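Long-range contact in hypothetical protein PA3967 (Pseudomonas aeruginosa, PDB 1TU9), which is a bacterial globin that binds a heme and, as in related globins, probably binds oxygen: residues R8-Y13 / E112-W117. Sequence-based numbering, arbitrary orientation.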
ATOM      1  N   ARG A   8     -12.973  -9.340   2.056  1.00  7.74           N
ATOM      2  CA  ARG A   8     -12.774  -9.402   0.615  1.00  8.89           C
ATOM      3  C   ARG A   8     -11.313  -9.103   0.281  1.00  6.61           C
ATOM      4  O   ARG A   8     -10.695  -9.781  -0.550  1.00  6.48           O
ATOM      5  CB  ARG A   8     -13.676  -8.397  -0.106  1.00  9.59           C
ATOM      6  CG  ARG A   8     -15.146  -8.465   0.195  1.00 15.62           C
ATOM      7  CD  ARG A   8     -15.968  -7.614  -0.719  1.00 17.40           C
ATOM      8  NE  ARG A   8     -15.972  -8.311  -1.982  1.00 20.32           N
ATOM      9  CZ  ARG A   8     -16.978  -8.997  -2.505  1.00 21.91           C
ATOM     10  NH1 ARG A   8     -18.191  -9.007  -1.961  1.00 20.82           N
ATOM     11  NH2 ARG A   8     -16.764  -9.635  -3.637  1.00 22.18           N
ATOM     12  N   VAL A   9     -10.762  -8.079   0.918  1.00  5.98           N
ATOM     13  CA  VAL A   9      -9.366  -7.746   0.709  1.00  6.17           C
ATOM     14  C   VAL A   9      -8.445  -8.871   1.198  1.00  5.65           C
ATOM     15  O   VAL A   9      -7.485  -9.210   0.519  1.00  6.17           O
ATOM     16  CB  VAL A   9      -9.030  -6.407   1.375  1.00  5.82           C
ATOM     17  CG1 VAL A   9      -7.529  -6.171   1.450  1.00  6.70           C
ATOM     18  CG2 VAL A   9      -9.711  -5.268   0.622  1.00  6.93           C
ATOM     19  N   MET A  10      -8.719  -9.458   2.355  1.00  5.80           N
ATOM     20  CA  MET A  10      -7.871 -10.542   2.841  1.00  6.41           C
ATOM     21  C   MET A  10      -7.884 -11.715   1.861  1.00  6.02           C
ATOM     22  O   MET A  10      -6.845 -12.308   1.593  1.00  6.76           O
ATOM     23  CB  MET A  10      -8.296 -11.009   4.233  1.00  6.25           C
ATOM     24  CG  MET A  10      -7.955 -10.007   5.306  1.00  7.24           C
ATOM     25  SD  MET A  10      -8.152 -10.590   6.974  1.00  8.56           S
ATOM     26  CE  MET A  10      -9.934 -10.713   7.119  1.00 10.64           C
ATOM     27  N   GLN A  11      -9.048 -12.062   1.323  1.00  6.32           N
ATOM     28  CA  GLN A  11      -9.137 -13.181   0.386  1.00  7.22           C
ATOM     29  C   GLN A  11      -8.318 -12.878  -0.859  1.00  6.86           C
ATOM     30  O   GLN A  11      -7.539 -13.709  -1.335  1.00  6.90           O
ATOM     31  CB  GLN A  11     -10.592 -13.428   0.018  1.00  7.71           C
ATOM     32  CG  GLN A  11     -11.438 -13.954   1.181  1.00  9.55           C
ATOM     33  CD  GLN A  11     -12.913 -13.997   0.882  1.00 12.11           C
ATOM     34  OE1 GLN A  11     -13.308 -14.041  -0.284  1.00 18.02           O
ATOM     35  NE2 GLN A  11     -13.735 -13.997   1.924  1.00 13.35           N
ATOM     36  N   SER A  12      -8.467 -11.664  -1.366  1.00  6.52           N
ATOM     37  CA  SER A  12      -7.722 -11.222  -2.540  1.00  6.44           C
ATOM     38  C   SER A  12      -6.217 -11.178  -2.277  1.00  6.03           C
ATOM     39  O   SER A  12      -5.418 -11.651  -3.095  1.00  6.19           O
ATOM     40  CB  SER A  12      -8.235  -9.861  -2.985  1.00  6.52           C
ATOM     41  OG  SER A  12      -7.444  -9.318  -4.023  1.00  6.38           O
ATOM     42  N   TYR A  13      -5.823 -10.654  -1.129  1.00  5.71           N
ATOM     43  CA  TYR A  13      -4.414 -10.527  -0.799  1.00  6.03           C
ATOM     44  C   TYR A  13      -3.766 -11.901  -0.647  1.00  6.25           C
ATOM     45  O   TYR A  13      -2.610 -12.070  -0.978  1.00  6.45           O
ATOM     46  CB  TYR A  13      -4.250  -9.725   0.475  1.00  6.02           C
ATOM     47  CG  TYR A  13      -2.838  -9.273   0.796  1.00  5.87           C
ATOM     48  CD1 TYR A  13      -2.051  -8.631  -0.151  1.00  6.73           C
ATOM     49  CD2 TYR A  13      -2.328  -9.417   2.077  1.00  7.94           C
ATOM     50  CE1 TYR A  13      -0.786  -8.163   0.171  1.00  7.20           C
ATOM     51  CE2 TYR A  13      -1.059  -8.952   2.408  1.00  7.30           C
ATOM     52  CZ  TYR A  13      -0.296  -8.326   1.445  1.00  7.59           C
ATOM     53  OH  TYR A  13       0.959  -7.817   1.730  1.00  8.71           O
ATOM     54  N   GLU A 112     -16.021  -5.461  -7.403  1.00  7.98           N
ATOM     55  CA  GLU A 112     -16.194  -5.521  -5.964  1.00  8.26           C
ATOM     56  C   GLU A 112     -14.850  -5.621  -5.240  1.00  7.84           C
ATOM     57  O   GLU A 112     -14.640  -4.962  -4.232  1.00  7.64           O
ATOM     58  CB  GLU A 112     -17.087  -6.698  -5.588  1.00  9.33           C
ATOM     59  CG  GLU A 112     -18.543  -6.491  -5.978  1.00 13.12           C
ATOM     60  CD  GLU A 112     -19.339  -5.660  -4.983  1.00 17.66           C
ATOM     61  OE1 GLU A 112     -20.517  -5.388  -5.282  1.00 20.76           O
ATOM     62  OE2 GLU A 112     -18.809  -5.268  -3.913  1.00 20.87           O
ATOM     63  N   THR A 113     -13.939  -6.433  -5.764  1.00  7.59           N
ATOM     64  CA  THR A 113     -12.615  -6.598  -5.155  1.00  8.00           C
ATOM     65  C   THR A 113     -11.870  -5.276  -5.184  1.00  7.44           C
ATOM     66  O   THR A 113     -11.264  -4.865  -4.195  1.00  7.36           O
ATOM     67  CB  THR A 113     -11.794  -7.621  -5.950  1.00  8.26           C
ATOM     68  OG1 THR A 113     -12.554  -8.814  -6.152  1.00 12.61           O
ATOM     69  CG2 THR A 113     -10.540  -8.044  -5.208  1.00  9.61           C
ATOM     70  N   ARG A 114     -11.883  -4.619  -6.337  1.00  8.09           N
ATOM     71  CA  ARG A 114     -11.134  -3.378  -6.501  1.00  9.14           C
ATOM     72  C   ARG A 114     -11.663  -2.301  -5.573  1.00  8.43           C
ATOM     73  O   ARG A 114     -10.909  -1.579  -4.942  1.00  7.70           O
ATOM     74  CB  ARG A 114     -11.145  -2.945  -7.971  1.00  9.96           C
ATOM     75  CG  ARG A 114     -10.233  -3.861  -8.776  1.00 13.01           C
ATOM     76  CD  ARG A 114      -9.874  -3.446 -10.154  1.00 16.85           C
ATOM     77  NE  ARG A 114     -10.944  -3.792 -11.055  1.00 19.74           N
ATOM     78  CZ  ARG A 114     -11.816  -2.940 -11.536  1.00 21.49           C
ATOM     79  NH1 ARG A 114     -11.720  -1.649 -11.241  1.00 21.79           N
ATOM     80  NH2 ARG A 114     -12.768  -3.382 -12.346  1.00 21.87           N
ATOM     81  N   ASP A 115     -12.982  -2.187  -5.450  0.50  8.30           N
ATOM     82  CA  ASP A 115     -13.569  -1.181  -4.549  0.50  8.63           C
ATOM     83  C   ASP A 115     -13.289  -1.490  -3.089  0.50  7.69           C
ATOM     84  O   ASP A 115     -13.136  -0.586  -2.262  0.50  7.26           O
ATOM     85  CB  ASP A 115     -15.079  -1.057  -4.766  0.50  9.51           C
ATOM     86  CG  ASP A 115     -15.436   0.022  -5.746  0.50 11.93           C
ATOM     87  OD1 ASP A 115     -16.604   0.078  -6.168  0.50 15.25           O
ATOM     88  OD2 ASP A 115     -14.620   0.863  -6.160  0.50 15.60           O
ATOM     89  N   ALA A 116     -13.239  -2.768  -2.749  1.00  7.17           N
ATOM     90  CA  ALA A 116     -12.886  -3.139  -1.389  1.00  7.13           C
ATOM     91  C   ALA A 116     -11.441  -2.745  -1.075  1.00  6.37           C
ATOM     92  O   ALA A 116     -11.161  -2.214  -0.011  1.00  6.74           O
ATOM     93  CB  ALA A 116     -13.113  -4.628  -1.159  1.00  6.91           C
ATOM     94  N   TRP A 117     -10.529  -2.978  -2.011  1.00  6.40           N
ATOM     95  CA  TRP A 117      -9.147  -2.545  -1.817  1.00  6.46           C
ATOM     96  C   TRP A 117      -9.068  -1.033  -1.634  1.00  6.53           C
ATOM     97  O   TRP A 117      -8.379  -0.550  -0.744  1.00  6.72           O
ATOM     98  CB  TRP A 117      -8.268  -2.962  -2.999  1.00  6.24           C
ATOM     99  CG  TRP A 117      -7.706  -4.345  -2.905  1.00  5.91           C
ATOM    100  CD1 TRP A 117      -8.135  -5.464  -3.552  1.00  6.40           C
ATOM    101  CD2 TRP A 117      -6.591  -4.747  -2.111  1.00  5.77           C
ATOM    102  NE1 TRP A 117      -7.345  -6.534  -3.211  1.00  6.32           N
ATOM    103  CE2 TRP A 117      -6.385  -6.117  -2.327  1.00  6.10           C
ATOM    104  CE3 TRP A 117      -5.725  -4.074  -1.243  1.00  6.61           C
ATOM    105  CZ2 TRP A 117      -5.351  -6.820  -1.724  1.00  6.68           C
ATOM    106  CZ3 TRP A 117      -4.716  -4.771  -0.628  1.00  6.43           C
ATOM    107  CH2 TRP A 117      -4.529  -6.135  -0.880  1.00  6.96           C
TER
HETATM  108  O   HOH W   1     -13.642 -10.373  -4.416  1.00 22.70           O
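Trp117 donates its indole N-H to the hydroxyl of Ser12, with NE1 2.9 Å from OG and an N-H...O angle of 171°, and this nearly straight bond ties the first helix of the globin fold (5-17) to the last (111-130), the A and H helices of classical globins. The oxygen lies in the indole plane, at the pyrrole edge, placed there by a torsion that sets OG anti to the Ser12 backbone N. Asp106, just beyond helix 90-105, hydrogen-bonds the same hydroxyl through OD2, so two partners grip this buried oxygen. At the solvent-facing end, a water 2.6 Å from Thr113 OG1 is also bound weakly by Arg8 NH2; Thr113 OG1 has a further partner in Asp110. The Arg8 chain bends at chi3, and Glu112 CB lies against one face of its guanidinium, toward the rim, 3.5 Å from NH2. Glu112 OE2 is 4.3 Å from Arg8 NH1 and well out of the guanidinium plane, so no N-H points at it and the charges are merely near each other. Inward from this rim, Ala116 CB packs on Val9 CG2 and Arg8 CB; the segment axes, 9.2 Å apart at their closest, cross at -109°. Val9 covers one face of the indole: CG1 stands 3.6 Å from the centroid of its six-membered ring, almost on the normal, a CH-pi contact. Val61 of helix 46-64 touches Val9, while Leu98 and Val102 of helix 90-105 adjoin Trp117, so the pair is buried among apolar side chains. Tyr13, whose hydroxyl is hydrogen-bonded to Arg54 O, sets its ring obliquely beside the indole, the planes at 76°, and brings CD1 to 3.6 Å from Trp117 CH2.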